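Local coordinates for putative glucarate dehydratase (Pseudomonas fluorescens, PDB 4IT1), which probably catalyses the magnesium-dependent dehydration of D-glucarate to 5-dehydro-4-deoxy-D-glucarate, as a member of the mandelate racemase/muconate lactonizing enzyme family, at residues N96-I101 with N131-F136; D142-Y147 with V153-G158; D185-A190 with A200-E205. One frame throughout, in Å; residues are numbered along the deposited sequence.

Contact 1: N96-I101 with N131-F136; sequences NQLRRI and NAYSAF
The ring of Tyr133 takes the guanidinium of Arg99 over one of its faces, a cation-pi contact in which Arg99 CZ stands 4.1 Å from the centroid of the Tyr133 ring and not far from the ring normal. The two planes are tilted 42° against each other, so this is not a flat stack: the tilt brings one nitrogen down, and Arg99 NH2 comes within 3.4 Å of Tyr133 CD2. On the guanidinium's side, Tyr133 CG lies over one face, displaced toward the rim. This is helix-helix packing inside the N-terminal capping domain of the enolase superfamily, where helix 95-107 and helix 128-148 run roughly antiparallel; the short axes cross at 144° and approach to 9.8 Å.

Tyr133 reaches across because its CG lies anti to the backbone N (chi1 -178°), sending the ring between Leu98 and Arg99 until CE1 meets the backbone of the facing helix, 3.6 Å from Arg99 N. The arginine chain starts out extended and then bends at chi3, which folds its head back over the ring. The same head has a stronger polar partner elsewhere: NH2 forms a salt bridge with Asp324, on helix 322-334, so the charge is probably shared between a carboxylate and the pi face.

Leu98 supplies the apolar half. Its CD2 approaches the tyrosine ring obliquely, and also touches Phe136, whose ring then leads off toward Val83 and Leu87 on helix 74-87. Elsewhere on helix 95-107, Asn96 ND2 hydrogen-bonds to Gly158 O of the second subunit. At the Phe136 end, the contact closes with Leu98 CD2 lying 4.1 Å from Phe136 CB.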
# COMPACT_ATOMS: atom_id res chain seq x y z
N ASN A 96 -11.82 3.71 6.38
CA ASN A 96 -11.76 2.56 7.29
C ASN A 96 -13.12 2.22 7.92
O ASN A 96 -13.44 1.04 8.13
CB ASN A 96 -10.70 2.77 8.37
CG ASN A 96 -9.28 2.65 7.83
OD1 ASN A 96 -9.05 2.03 6.79
ND2 ASN A 96 -8.32 3.24 8.54
N GLN A 97 -13.91 3.25 8.21
CA GLN A 97 -15.32 3.10 8.59
C GLN A 97 -16.08 2.43 7.45
O GLN A 97 -16.73 1.41 7.65
CB GLN A 97 -15.94 4.46 8.92
CG GLN A 97 -17.43 4.46 9.22
CD GLN A 97 -17.74 4.23 10.69
OE1 GLN A 97 -17.74 3.09 11.16
NE2 GLN A 97 -18.03 5.31 11.41
N LEU A 98 -15.98 3.01 6.25
CA LEU A 98 -16.61 2.44 5.05
C LEU A 98 -16.30 0.95 4.83
O LEU A 98 -17.18 0.20 4.39
CB LEU A 98 -16.24 3.23 3.79
CG LEU A 98 -16.67 2.60 2.45
CD1 LEU A 98 -18.18 2.59 2.29
CD2 LEU A 98 -16.03 3.26 1.24
N ARG A 99 -15.07 0.54 5.13
CA ARG A 99 -14.68 -0.87 5.03
C ARG A 99 -15.40 -1.73 6.07
O ARG A 99 -15.98 -2.77 5.72
CB ARG A 99 -13.16 -1.04 5.14
CG ARG A 99 -12.66 -2.45 4.83
CD ARG A 99 -11.14 -2.54 4.74
NE ARG A 99 -10.63 -2.19 3.42
CZ ARG A 99 -10.60 -3.01 2.37
NH1 ARG A 99 -11.06 -4.26 2.47
NH2 ARG A 99 -10.11 -2.59 1.21
N ARG A 100 -15.39 -1.30 7.33
CA ARG A 100 -16.05 -2.05 8.41
C ARG A 100 -17.55 -2.22 8.15
O ARG A 100 -18.13 -3.26 8.49
CB ARG A 100 -15.83 -1.39 9.76
CG ARG A 100 -14.50 -1.73 10.42
CD ARG A 100 -14.43 -1.17 11.83
NE ARG A 100 -14.97 0.19 11.89
CZ ARG A 100 -14.25 1.31 12.01
NH1 ARG A 100 -14.86 2.48 12.04
NH2 ARG A 100 -12.93 1.26 12.10
N ILE A 101 -18.15 -1.21 7.54
CA ILE A 101 -19.56 -1.23 7.15
C ILE A 101 -19.84 -2.26 6.06
O ILE A 101 -20.76 -3.07 6.20
CB ILE A 101 -20.04 0.19 6.75
CG1 ILE A 101 -20.21 1.05 8.01
CG2 ILE A 101 -21.35 0.15 5.96
CD1 ILE A 101 -20.37 2.53 7.74
N ASN A 131 -15.50 -5.92 -4.05
CA ASN A 131 -16.29 -5.29 -5.11
C ASN A 131 -17.13 -4.13 -4.59
O ASN A 131 -17.19 -3.06 -5.21
CB ASN A 131 -17.20 -6.30 -5.80
CG ASN A 131 -16.42 -7.39 -6.49
OD1 ASN A 131 -15.19 -7.45 -6.40
ND2 ASN A 131 -17.13 -8.27 -7.19
N ALA A 132 -17.78 -4.34 -3.44
CA ALA A 132 -18.64 -3.32 -2.85
C ALA A 132 -17.84 -2.16 -2.25
O ALA A 132 -18.26 -1.00 -2.35
CB ALA A 132 -19.55 -3.94 -1.80
N TYR A 133 -16.70 -2.46 -1.63
CA TYR A 133 -15.82 -1.41 -1.11
C TYR A 133 -15.31 -0.56 -2.27
O TYR A 133 -15.46 0.66 -2.26
CB TYR A 133 -14.67 -1.99 -0.28
CG TYR A 133 -13.75 -0.93 0.31
CD1 TYR A 133 -14.16 -0.16 1.40
CD2 TYR A 133 -12.49 -0.69 -0.24
CE1 TYR A 133 -13.32 0.81 1.94
CE2 TYR A 133 -11.65 0.28 0.29
CZ TYR A 133 -12.07 1.03 1.37
OH TYR A 133 -11.23 1.99 1.90
N SER A 134 -14.75 -1.21 -3.29
CA SER A 134 -14.22 -0.52 -4.46
C SER A 134 -15.25 0.40 -5.13
O SER A 134 -14.90 1.48 -5.60
CB SER A 134 -13.70 -1.53 -5.48
OG SER A 134 -13.44 -0.91 -6.73
N ALA A 135 -16.50 -0.05 -5.19
CA ALA A 135 -17.57 0.70 -5.85
C ALA A 135 -17.73 2.10 -5.24
O ALA A 135 -17.79 3.11 -5.96
CB ALA A 135 -18.88 -0.07 -5.78
N PHE A 136 -17.77 2.15 -3.91
CA PHE A 136 -17.95 3.39 -3.18
C PHE A 136 -16.64 4.14 -2.89
O PHE A 136 -16.62 5.37 -2.89
CB PHE A 136 -18.74 3.14 -1.90
CG PHE A 136 -20.14 2.68 -2.14
CD1 PHE A 136 -21.03 3.45 -2.89
CD2 PHE A 136 -20.59 1.46 -1.63
CE1 PHE A 136 -22.33 3.03 -3.13
CE2 PHE A 136 -21.89 1.03 -1.86
CZ PHE A 136 -22.76 1.81 -2.61

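Contact 2: D142-Y147 with V153-G158; sequences DLQARY and VDLLGG
Leu155 points its forked end at helix 128-148 and divides its methyls between two neighbouring residues. CD1 rests 3.7 Å from Ala145 CB and nearly as close to the backbone N of Ala145, while CD2 lies 3.4 Å from Gln144 OE1, with Gln144 CB beside both branches. That amide oxygen is buried with no polar partner in the model, so what meets it here is a methyl group; the other end of the amide is held, NE2 donating to Pro92 O. The glutamine chain runs out extended beyond CG (chi2 180°), crossing the leucine at a slant. An alanine in place of Leu155 would probably open a gap against Ala145 and take the methyl packing away from Gln144 CB and OE1.

Further out, the turn behind Leu155 is pinned by Val153 O, which accepts from Leu156 N and Gly158 N on opposite faces of its plane. Asp154 forms a salt bridge with Arg398, and Val153 packs on helix 348-360. Gly157 and Gly158 both have positive phi, and a side chain at either would press on the preceding carbonyl O. It is a turn packed back on the helix it follows, in the connection from the capping domain to the first strand of the (beta/alpha) barrel, 163-170.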
# COMPACT_ATOMS: atom_id res chain seq x y z
N ASP A 142 -13.27 10.52 -5.33
CA ASP A 142 -13.72 11.52 -6.30
C ASP A 142 -14.37 12.69 -5.58
O ASP A 142 -14.24 13.83 -6.01
CB ASP A 142 -14.70 10.92 -7.30
CG ASP A 142 -15.09 11.91 -8.40
OD1 ASP A 142 -14.21 12.63 -8.90
OD2 ASP A 142 -16.29 11.96 -8.76
N LEU A 143 -15.05 12.40 -4.47
CA LEU A 143 -15.65 13.43 -3.64
C LEU A 143 -14.57 14.32 -3.06
O LEU A 143 -14.57 15.53 -3.27
CB LEU A 143 -16.47 12.81 -2.50
CG LEU A 143 -17.70 13.53 -1.95
CD1 LEU A 143 -17.68 13.48 -0.43
CD2 LEU A 143 -17.84 14.97 -2.42
N GLN A 144 -13.65 13.70 -2.32
CA GLN A 144 -12.52 14.39 -1.69
C GLN A 144 -11.80 15.31 -2.68
O GLN A 144 -11.45 16.44 -2.34
CB GLN A 144 -11.52 13.38 -1.13
CG GLN A 144 -12.03 12.56 0.04
CD GLN A 144 -11.00 11.57 0.56
OE1 GLN A 144 -9.80 11.76 0.40
NE2 GLN A 144 -11.48 10.51 1.21
N ALA A 145 -11.60 14.81 -3.90
CA ALA A 145 -10.88 15.51 -4.94
C ALA A 145 -11.61 16.75 -5.47
O ALA A 145 -10.98 17.75 -5.80
CB ALA A 145 -10.55 14.57 -6.08
N ARG A 146 -12.94 16.66 -5.55
CA ARG A 146 -13.79 17.79 -5.95
C ARG A 146 -13.76 18.90 -4.89
O ARG A 146 -13.70 20.09 -5.23
CB ARG A 146 -15.23 17.32 -6.20
CG ARG A 146 -15.45 16.46 -7.44
CD ARG A 146 -15.66 17.30 -8.68
NE ARG A 146 -15.90 16.50 -9.88
CZ ARG A 146 -15.76 16.95 -11.12
NH1 ARG A 146 -15.37 18.20 -11.35
NH2 ARG A 146 -16.00 16.14 -12.15
N TYR A 147 -13.81 18.51 -3.62
CA TYR A 147 -13.75 19.41 -2.48
C TYR A 147 -12.38 20.08 -2.34
O TYR A 147 -12.27 21.23 -1.90
CB TYR A 147 -14.10 18.62 -1.21
CG TYR A 147 -13.88 19.31 0.12
CD1 TYR A 147 -14.46 20.54 0.42
CD2 TYR A 147 -13.14 18.67 1.12
CE1 TYR A 147 -14.28 21.14 1.66
CE2 TYR A 147 -12.96 19.26 2.37
CZ TYR A 147 -13.52 20.50 2.63
OH TYR A 147 -13.33 21.07 3.87
N VAL A 153 -5.77 11.76 -8.84
CA VAL A 153 -4.40 11.27 -8.77
C VAL A 153 -3.54 11.93 -7.66
O VAL A 153 -2.65 11.28 -7.10
CB VAL A 153 -3.73 11.36 -10.16
CG1 VAL A 153 -3.56 12.81 -10.61
CG2 VAL A 153 -2.41 10.60 -10.18
N ASP A 154 -3.83 13.20 -7.35
CA ASP A 154 -3.09 13.95 -6.33
C ASP A 154 -3.32 13.42 -4.91
O ASP A 154 -2.44 13.53 -4.05
CB ASP A 154 -3.40 15.45 -6.41
CG ASP A 154 -2.74 16.13 -7.63
OD1 ASP A 154 -1.96 15.48 -8.36
OD2 ASP A 154 -3.01 17.33 -7.85
N LEU A 155 -4.51 12.85 -4.69
CA LEU A 155 -4.82 12.16 -3.44
C LEU A 155 -3.97 10.91 -3.28
O LEU A 155 -3.69 10.47 -2.17
CB LEU A 155 -6.29 11.76 -3.40
CG LEU A 155 -7.32 12.85 -3.17
CD1 LEU A 155 -8.65 12.42 -3.75
CD2 LEU A 155 -7.45 13.17 -1.69
N LEU A 156 -3.57 10.34 -4.41
CA LEU A 156 -2.80 9.11 -4.45
C LEU A 156 -1.29 9.37 -4.60
O LEU A 156 -0.56 8.50 -5.08
CB LEU A 156 -3.31 8.21 -5.58
CG LEU A 156 -4.83 8.07 -5.78
CD1 LEU A 156 -5.17 7.29 -7.04
CD2 LEU A 156 -5.50 7.44 -4.56
N GLY A 157 -0.84 10.56 -4.21
CA GLY A 157 0.58 10.93 -4.24
C GLY A 157 1.10 11.68 -5.47
O GLY A 157 2.29 12.02 -5.52
N GLY A 158 0.24 11.93 -6.45
CA GLY A 158 0.61 12.70 -7.65
C GLY A 158 0.87 11.87 -8.89
O GLY A 158 1.21 10.70 -8.80

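Contact 3: D185-A190 with A200-E205; sequences DNWGEA and AARMIE
Stacking dominates: the guanidinium of Arg202 lies flat on the indole of Trp187, the two centres 3.8 Å apart and the planes only 12° from parallel. It is a cation-pi contact as well, since Arg202 CZ stands almost on the normal of the six-membered ring. The arginine gets there by stretching out fully, every torsion from chi1 (169°) onward close to anti, so its CD passes over the CZ3 rim and the charged head lies over the six-membered ring. Arg202 CD comes within 3.4 Å of Trp187 CZ3 on the way.

One hydrogen bond crosses the contact. Arg202 NH2 donates to Asn186 OD1 over 3.1 Å with an N-H...O angle of 154°, but it arrives from above the carbonyl plane, the amide and guanidinium planes being steeply inclined to each other. Stack and bond together probably restrain the rotation of an otherwise exposed head group. Within the loop, Asp185 OD1 takes weak bonds from the backbone N atoms of Trp187 and Gly188, while OD2 is salt-bridged to Lys173.

The apolar share belongs to Met203, whose CE reaches Trp187 CH2 at 3.7 Å, approaching the ring obliquely. Met203 also packs on Ala168 and Leu170 of strand 163-170 and on Trp374, whose ring in turn meets that of Trp187 with the planes inclined.

In the fold, the loop that leaves strand 163-170, the first of the parallel barrel strands, is thus laid against the flank of helix 193-207, the helix it leads into, before the chain continues to strand 212-215.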
# COMPACT_ATOMS: atom_id res chain seq x y z
N ASP A 185 -24.53 -4.17 -35.23
CA ASP A 185 -23.41 -3.23 -35.07
C ASP A 185 -22.68 -3.04 -36.39
O ASP A 185 -22.77 -3.88 -37.29
CB ASP A 185 -22.45 -3.73 -33.97
CG ASP A 185 -21.71 -5.01 -34.37
OD1 ASP A 185 -20.86 -4.97 -35.28
OD2 ASP A 185 -21.96 -6.07 -33.76
N ASN A 186 -21.93 -1.94 -36.51
CA ASN A 186 -21.22 -1.62 -37.76
C ASN A 186 -19.92 -2.41 -38.01
O ASN A 186 -19.36 -2.34 -39.11
CB ASN A 186 -20.97 -0.10 -37.86
CG ASN A 186 -20.69 0.55 -36.51
OD1 ASN A 186 -20.11 -0.06 -35.62
ND2 ASN A 186 -21.12 1.80 -36.37
N TRP A 187 -19.46 -3.16 -37.00
CA TRP A 187 -18.19 -3.91 -37.06
C TRP A 187 -18.18 -5.06 -38.06
O TRP A 187 -17.14 -5.39 -38.63
CB TRP A 187 -17.80 -4.45 -35.67
CG TRP A 187 -17.56 -3.41 -34.61
CD1 TRP A 187 -18.49 -2.87 -33.76
CD2 TRP A 187 -16.31 -2.79 -34.28
NE1 TRP A 187 -17.90 -1.95 -32.93
CE2 TRP A 187 -16.56 -1.88 -33.22
CE3 TRP A 187 -15.01 -2.91 -34.78
CZ2 TRP A 187 -15.55 -1.10 -32.66
CZ3 TRP A 187 -14.00 -2.13 -34.22
CH2 TRP A 187 -14.28 -1.24 -33.17
N GLY A 188 -19.33 -5.70 -38.27
CA GLY A 188 -19.40 -6.90 -39.11
C GLY A 188 -18.80 -8.10 -38.38
O GLY A 188 -18.45 -8.01 -37.20
N GLU A 189 -18.69 -9.23 -39.07
CA GLU A 189 -18.18 -10.44 -38.45
C GLU A 189 -16.65 -10.47 -38.45
O GLU A 189 -16.00 -9.79 -39.25
CB GLU A 189 -18.77 -11.70 -39.10
CG GLU A 189 -18.12 -12.15 -40.39
CD GLU A 189 -18.52 -13.56 -40.80
OE1 GLU A 189 -19.60 -14.03 -40.37
OE2 GLU A 189 -17.76 -14.20 -41.56
N ALA A 190 -16.10 -11.26 -37.53
CA ALA A 190 -14.66 -11.41 -37.40
C ALA A 190 -14.34 -12.84 -36.98
O ALA A 190 -14.38 -13.18 -35.80
CB ALA A 190 -14.11 -10.40 -36.39
N ALA A 200 -8.64 -4.50 -36.15
CA ALA A 200 -7.55 -3.78 -35.48
C ALA A 200 -7.27 -2.45 -36.18
O ALA A 200 -7.20 -1.40 -35.53
CB ALA A 200 -6.29 -4.64 -35.43
N ALA A 201 -7.12 -2.51 -37.50
CA ALA A 201 -6.92 -1.32 -38.32
C ALA A 201 -7.94 -0.24 -37.96
O ALA A 201 -7.56 0.91 -37.71
CB ALA A 201 -7.00 -1.66 -39.80
N ARG A 202 -9.21 -0.62 -37.89
CA ARG A 202 -10.27 0.32 -37.51
C ARG A 202 -9.96 1.00 -36.18
O ARG A 202 -10.11 2.21 -36.06
CB ARG A 202 -11.62 -0.38 -37.45
CG ARG A 202 -12.70 0.48 -36.81
CD ARG A 202 -14.09 -0.10 -37.00
NE ARG A 202 -15.08 0.58 -36.18
CZ ARG A 202 -16.39 0.46 -36.33
NH1 ARG A 202 -16.89 -0.32 -37.28
NH2 ARG A 202 -17.21 1.13 -35.53
N MET A 203 -9.53 0.20 -35.21
CA MET A 203 -9.26 0.70 -33.86
C MET A 203 -8.01 1.57 -33.80
O MET A 203 -8.01 2.63 -33.15
CB MET A 203 -9.10 -0.47 -32.88
CG MET A 203 -10.40 -1.15 -32.49
SD MET A 203 -10.14 -2.37 -31.19
CE MET A 203 -11.82 -2.86 -30.85
N ILE A 204 -6.95 1.12 -34.46
CA ILE A 204 -5.68 1.86 -34.54
C ILE A 204 -5.88 3.22 -35.24
O ILE A 204 -5.42 4.24 -34.74
CB ILE A 204 -4.56 1.03 -35.21
CG1 ILE A 204 -4.23 -0.20 -34.34
CG2 ILE A 204 -3.32 1.88 -35.45
CD1 ILE A 204 -3.28 -1.19 -34.97
N GLU A 205 -6.57 3.21 -36.38
CA GLU A 205 -6.96 4.45 -37.07
C GLU A 205 -7.71 5.42 -36.15
O GLU A 205 -7.38 6.60 -36.09
CB GLU A 205 -7.78 4.12 -38.34
CG GLU A 205 -8.79 5.18 -38.79
CD GLU A 205 -8.17 6.37 -39.50
OE1 GLU A 205 -8.60 7.52 -39.23
OE2 GLU A 205 -7.26 6.17 -40.33

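Overall arrangement
Contacts 1 and 2 are close relatives: both use helix 128-148, one near its start and one near its end, with centres 17 Å apart and nearest atoms about 7 Å apart. The dimer adds a second link, tying contact 1 of one chain to contact 2 of the other. Contact 3 belongs to the barrel domain, its centre 39 Å from that of contact 1 and 36 Å from that of contact 2. Of the three it lies nearest the predicted proton acceptor Lys215: the Met203 side chain is about 10 Å from the side chain of Lys215, while magnesium is bound by Asp243, Glu268 and Asn291 on later strands or just beyond.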